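Local coordinates for protein 1H-3-hydroxy-4-oxoquinoline 2,4-dioxygenase (Pseudomonas putida, PDB 3IBT) that catalyses the cofactor-independent ring cleavage of 3-hydroxy-1H-quinolin-4-one by dioxygen, yielding N-formylanthranilate and carbon monoxide, on an alpha/beta-hydrolase fold, at residues 205-216 and 233-244. Numbering follows the deposited sequence.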
loop_
_atom_site.group_PDB
_atom_site.type_symbol
_atom_site.label_atom_id
_atom_site.label_comp_id
_atom_site.label_asym_id
_atom_site.label_seq_id
_atom_site.Cartn_x
_atom_site.Cartn_y
_atom_site.Cartn_z
ATOM N N LYS A 205 -17.782 -6.926 -6.169
ATOM C CA LYS A 205 -16.344 -7.054 -6.198
ATOM C C LYS A 205 -15.735 -6.503 -7.483
ATOM O O LYS A 205 -16.140 -6.898 -8.585
ATOM C CB LYS A 205 -15.958 -8.518 -5.979
ATOM C CG LYS A 205 -16.135 -8.998 -4.532
ATOM C CD LYS A 205 -16.573 -10.443 -4.495
ATOM C CE LYS A 205 -17.672 -10.751 -3.481
ATOM N NZ LYS A 205 -17.148 -10.565 -2.122
ATOM N N PRO A 206 -14.764 -5.574 -7.356
ATOM C CA PRO A 206 -13.980 -5.160 -8.515
ATOM C C PRO A 206 -13.101 -6.284 -8.967
ATOM O O PRO A 206 -12.912 -7.254 -8.229
ATOM C CB PRO A 206 -13.068 -4.066 -7.956
ATOM C CG PRO A 206 -13.044 -4.274 -6.534
ATOM C CD PRO A 206 -14.351 -4.873 -6.134
ATOM N N GLU A 207 -12.524 -6.145 -10.150
ATOM C CA GLU A 207 -11.386 -6.978 -10.488
ATOM C C GLU A 207 -10.207 -6.447 -9.649
ATOM O O GLU A 207 -9.906 -5.232 -9.651
ATOM C CB GLU A 207 -11.138 -6.972 -11.988
ATOM C CG GLU A 207 -12.406 -7.310 -12.800
ATOM C CD GLU A 207 -12.838 -8.800 -12.731
ATOM O OE1 GLU A 207 -12.241 -9.607 -13.466
ATOM O OE2 GLU A 207 -13.794 -9.166 -11.986
ATOM N N ILE A 208 -9.620 -7.349 -8.863
ATOM C CA ILE A 208 -8.503 -7.029 -7.963
ATOM C C ILE A 208 -7.262 -7.792 -8.410
ATOM O O ILE A 208 -7.311 -9.021 -8.607
ATOM C CB ILE A 208 -8.817 -7.389 -6.490
ATOM C CG1 ILE A 208 -10.226 -6.890 -6.130
ATOM C CG2 ILE A 208 -7.748 -6.800 -5.549
ATOM C CD1 ILE A 208 -10.669 -7.190 -4.715
ATOM N N CYS A 209 -6.157 -7.073 -8.585
ATOM C CA CYS A 209 -4.920 -7.693 -9.013
ATOM C C CYS A 209 -3.915 -7.505 -7.909
ATOM O O CYS A 209 -3.647 -6.369 -7.515
ATOM C CB CYS A 209 -4.425 -7.029 -10.285
ATOM S SG CYS A 209 -2.787 -7.532 -10.852
ATOM N N HIS A 210 -3.396 -8.619 -7.395
ATOM C CA HIS A 210 -2.343 -8.631 -6.375
ATOM C C HIS A 210 -0.977 -8.923 -6.974
ATOM O O HIS A 210 -0.707 -10.067 -7.394
ATOM C CB HIS A 210 -2.632 -9.698 -5.301
ATOM C CG HIS A 210 -1.706 -9.616 -4.119
ATOM N ND1 HIS A 210 -1.231 -10.728 -3.463
ATOM C CD2 HIS A 210 -1.151 -8.542 -3.491
ATOM C CE1 HIS A 210 -0.444 -10.350 -2.465
ATOM N NE2 HIS A 210 -0.374 -9.025 -2.463
ATOM N N ILE A 211 -0.128 -7.897 -6.998
ATOM C CA ILE A 211 1.291 -8.009 -7.380
ATOM C C ILE A 211 2.135 -8.223 -6.131
ATOM O O ILE A 211 1.904 -7.601 -5.121
ATOM C CB ILE A 211 1.772 -6.730 -8.086
ATOM C CG1 ILE A 211 0.981 -6.495 -9.383
ATOM C CG2 ILE A 211 3.225 -6.835 -8.449
ATOM C CD1 ILE A 211 1.038 -5.039 -9.885
ATOM N N TYR A 212 3.110 -9.099 -6.159
ATOM C CA TYR A 212 3.758 -9.478 -4.907
ATOM C C TYR A 212 4.931 -10.407 -5.141
ATOM O O TYR A 212 4.899 -11.275 -6.067
ATOM C CB TYR A 212 2.752 -10.184 -4.023
ATOM C CG TYR A 212 2.561 -11.620 -4.437
ATOM C CD1 TYR A 212 3.287 -12.634 -3.838
ATOM C CD2 TYR A 212 1.687 -11.962 -5.461
ATOM C CE1 TYR A 212 3.140 -13.968 -4.243
ATOM C CE2 TYR A 212 1.518 -13.302 -5.853
ATOM C CZ TYR A 212 2.262 -14.295 -5.244
ATOM O OH TYR A 212 2.142 -15.608 -5.617
ATOM N N SER A 213 5.967 -10.238 -4.323
ATOM C CA SER A 213 7.117 -11.153 -4.342
ATOM C C SER A 213 7.233 -11.962 -3.049
ATOM O O SER A 213 7.635 -13.118 -3.037
ATOM C CB SER A 213 8.389 -10.365 -4.566
ATOM O OG SER A 213 8.233 -9.475 -5.666
ATOM N N GLN A 214 6.836 -11.335 -1.956
ATOM C CA GLN A 214 6.988 -11.893 -0.610
ATOM C C GLN A 214 5.608 -12.211 0.010
ATOM O O GLN A 214 4.588 -11.607 -0.380
ATOM C CB GLN A 214 7.737 -10.856 0.241
ATOM C CG GLN A 214 8.740 -11.544 1.050
ATOM C CD GLN A 214 9.512 -10.632 1.939
ATOM O OE1 GLN A 214 10.591 -10.174 1.562
ATOM N NE2 GLN A 214 9.003 -10.412 3.168
ATOM N N PRO A 215 5.528 -13.120 0.976
ATOM C CA PRO A 215 6.460 -13.992 1.612
ATOM C C PRO A 215 6.954 -15.098 0.655
ATOM O O PRO A 215 6.249 -15.506 -0.294
ATOM C CB PRO A 215 5.649 -14.556 2.765
ATOM C CG PRO A 215 4.253 -14.366 2.370
ATOM C CD PRO A 215 4.177 -13.232 1.546
ATOM N N LEU A 216 8.186 -15.529 0.900
ATOM C CA LEU A 216 8.864 -16.372 -0.014
ATOM C C LEU A 216 8.423 -17.730 0.377
ATOM O O LEU A 216 9.148 -18.454 1.052
ATOM C CB LEU A 216 10.374 -16.208 0.126
ATOM C CG LEU A 216 10.819 -14.757 -0.069
ATOM C CD1 LEU A 216 12.276 -14.575 0.154
ATOM C CD2 LEU A 216 10.501 -14.398 -1.480
ATOM N N TRP A 233 -12.753 -12.598 -9.716
ATOM C CA TRP A 233 -12.465 -11.194 -9.509
ATOM C C TRP A 233 -11.036 -11.044 -8.973
ATOM O O TRP A 233 -10.592 -9.896 -8.717
ATOM C CB TRP A 233 -13.481 -10.577 -8.534
ATOM C CG TRP A 233 -13.621 -11.341 -7.262
ATOM C CD1 TRP A 233 -14.518 -12.337 -7.006
ATOM C CD2 TRP A 233 -12.835 -11.198 -6.072
ATOM N NE1 TRP A 233 -14.345 -12.832 -5.727
ATOM C CE2 TRP A 233 -13.315 -12.154 -5.132
ATOM C CE3 TRP A 233 -11.780 -10.362 -5.702
ATOM C CZ2 TRP A 233 -12.780 -12.295 -3.855
ATOM C CZ3 TRP A 233 -11.240 -10.511 -4.412
ATOM C CH2 TRP A 233 -11.757 -11.467 -3.505
ATOM N N PHE A 234 -10.322 -12.176 -8.801
ATOM C CA PHE A 234 -8.956 -12.175 -8.230
ATOM C C PHE A 234 -7.888 -12.616 -9.253
ATOM O O PHE A 234 -8.096 -13.534 -10.058
ATOM C CB PHE A 234 -8.900 -12.961 -6.900
ATOM C CG PHE A 234 -7.636 -12.747 -6.092
ATOM C CD1 PHE A 234 -7.429 -11.590 -5.369
ATOM C CD2 PHE A 234 -6.673 -13.726 -6.014
ATOM C CE1 PHE A 234 -6.246 -11.387 -4.635
ATOM C CE2 PHE A 234 -5.507 -13.526 -5.259
ATOM C CZ PHE A 234 -5.294 -12.359 -4.581
ATOM N N HIS A 235 -6.768 -11.908 -9.230
ATOM C CA HIS A 235 -5.747 -11.954 -10.254
ATOM C C HIS A 235 -4.384 -11.728 -9.583
ATOM O O HIS A 235 -3.849 -10.596 -9.550
ATOM C CB HIS A 235 -5.983 -10.833 -11.272
ATOM C CG HIS A 235 -7.333 -10.861 -11.914
ATOM N ND1 HIS A 235 -7.700 -11.820 -12.829
ATOM C CD2 HIS A 235 -8.400 -10.047 -11.779
ATOM C CE1 HIS A 235 -8.940 -11.606 -13.225
ATOM N NE2 HIS A 235 -9.389 -10.538 -12.595
ATOM N N PRO A 236 -3.806 -12.808 -9.050
ATOM C CA PRO A 236 -2.469 -12.692 -8.486
ATOM C C PRO A 236 -1.436 -12.528 -9.625
ATOM O O PRO A 236 -1.649 -13.023 -10.737
ATOM C CB PRO A 236 -2.287 -14.012 -7.772
ATOM C CG PRO A 236 -3.291 -14.939 -8.355
ATOM C CD PRO A 236 -4.336 -14.185 -9.039
ATOM N N ARG A 237 -0.364 -11.787 -9.387
ATOM C CA ARG A 237 0.782 -11.745 -10.303
ATOM C C ARG A 237 2.021 -11.756 -9.407
ATOM O O ARG A 237 2.256 -10.783 -8.702
ATOM C CB ARG A 237 0.763 -10.454 -11.123
ATOM C CG ARG A 237 0.464 -10.584 -12.590
ATOM C CD ARG A 237 -0.297 -9.347 -13.101
ATOM N NE ARG A 237 -1.271 -9.744 -14.133
ATOM C CZ ARG A 237 -2.463 -10.332 -13.894
ATOM N NH1 ARG A 237 -2.886 -10.591 -12.660
ATOM N NH2 ARG A 237 -3.246 -10.694 -14.899
ATOM N N HIS A 238 2.750 -12.875 -9.374
ATOM C CA HIS A 238 4.055 -13.022 -8.687
ATOM C C HIS A 238 5.213 -12.434 -9.484
ATOM O O HIS A 238 5.552 -12.966 -10.554
ATOM C CB HIS A 238 4.342 -14.509 -8.513
ATOM C CG HIS A 238 5.618 -14.829 -7.775
ATOM N ND1 HIS A 238 6.633 -15.571 -8.332
ATOM C CD2 HIS A 238 6.013 -14.568 -6.500
ATOM C CE1 HIS A 238 7.614 -15.719 -7.457
ATOM N NE2 HIS A 238 7.268 -15.114 -6.340
ATOM N N ILE A 239 5.842 -11.360 -8.987
ATOM C CA ILE A 239 7.170 -10.997 -9.518
ATOM C C ILE A 239 8.219 -11.793 -8.712
ATOM O O ILE A 239 8.154 -11.786 -7.492
ATOM C CB ILE A 239 7.459 -9.497 -9.365
ATOM C CG1 ILE A 239 6.199 -8.653 -9.577
ATOM C CG2 ILE A 239 8.526 -9.055 -10.329
ATOM C CD1 ILE A 239 5.543 -8.747 -10.963
ATOM N N PRO A 240 9.119 -12.546 -9.366
ATOM C CA PRO A 240 10.122 -13.265 -8.570
ATOM C C PRO A 240 11.249 -12.376 -7.996
ATOM O O PRO A 240 12.380 -12.392 -8.458
ATOM C CB PRO A 240 10.678 -14.321 -9.532
ATOM C CG PRO A 240 10.125 -14.031 -10.835
ATOM C CD PRO A 240 9.242 -12.832 -10.798
ATOM N N GLY A 241 10.921 -11.593 -6.987
ATOM C CA GLY A 241 11.915 -10.805 -6.245
ATOM C C GLY A 241 12.206 -11.545 -4.962
ATOM O O GLY A 241 11.651 -12.606 -4.733
ATOM N N ARG A 242 13.086 -11.007 -4.139
ATOM C CA ARG A 242 13.340 -11.603 -2.841
ATOM C C ARG A 242 12.801 -10.638 -1.789
ATOM O O ARG A 242 12.764 -10.954 -0.598
ATOM C CB ARG A 242 14.842 -11.859 -2.647
ATOM C CG ARG A 242 15.567 -12.291 -3.901
ATOM C CD ARG A 242 15.640 -13.844 -4.084
ATOM N NE ARG A 242 14.378 -14.581 -3.906
ATOM C CZ ARG A 242 14.155 -15.458 -2.921
ATOM N NH1 ARG A 242 15.102 -15.730 -2.011
ATOM N NH2 ARG A 242 12.978 -16.066 -2.831
ATOM N N THR A 243 12.333 -9.488 -2.256
ATOM C CA THR A 243 12.013 -8.335 -1.426
ATOM C C THR A 243 10.517 -8.112 -1.239
ATOM O O THR A 243 9.695 -8.613 -2.020
ATOM C CB THR A 243 12.669 -7.101 -2.112
ATOM O OG1 THR A 243 13.961 -6.925 -1.559
ATOM C CG2 THR A 243 11.825 -5.781 -2.098
ATOM N N HIS A 244 10.185 -7.321 -0.225
ATOM C CA HIS A 244 8.808 -6.896 0.067
ATOM C C HIS A 244 8.295 -5.696 -0.794
ATOM O O HIS A 244 7.091 -5.437 -0.790
ATOM C CB HIS A 244 8.698 -6.643 1.598
ATOM C CG HIS A 244 7.363 -6.144 2.094
ATOM N ND1 HIS A 244 6.183 -6.841 1.926
ATOM C CD2 HIS A 244 7.044 -5.046 2.828
ATOM C CE1 HIS A 244 5.193 -6.181 2.512
ATOM N NE2 HIS A 244 5.688 -5.089 3.066
HETATM O O HOH W 1 9.249 -14.388 -4.603
#
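Ile208 N bonds to Trp233 O at 2.7 Å, beginning the parallel pairing of strands 207-212 and 234-238, the last beta-alpha-beta unit of the alpha/beta-hydrolase sheet, with helix 218-230 as its crossover. The ladder continues through His210 N to His235 O and Arg237 N to His210 O, then weakens at Tyr212.

Apolar contacts gather on the Trp233 indole. Its chi1 of 52° sets CG between the backbone N and carbonyl carbon, which stands the ring up beside the Ile208 side chain, the two pointing the same way. Lys205 CD makes a CH-pi contact over one face, 3.7 Å from the five-membered ring's centroid, while Ile208 CD1 lies 3.4 Å from Trp233 CZ3. A serine here would probably open a gap beside Ile208 and deprive the Lys205 chain of its platform. Farther along, His238 CA sits over one face of the Tyr212 ring.

Among polar side chains, His235 NE2 donates in its ring plane to Glu207 OE1 (3.1 Å), meeting the carboxylate from above its plane. Beyond the strands the chain leads to His244, probably the catalytic proton donor/acceptor, whose ring stacks on Trp153. Asp120 OD1 accepts from Ser213 N and Gln214 N. Ser213 OG and Gly241 N approach Ile239 O from the same face, the hydroxyl at 2.9 Å.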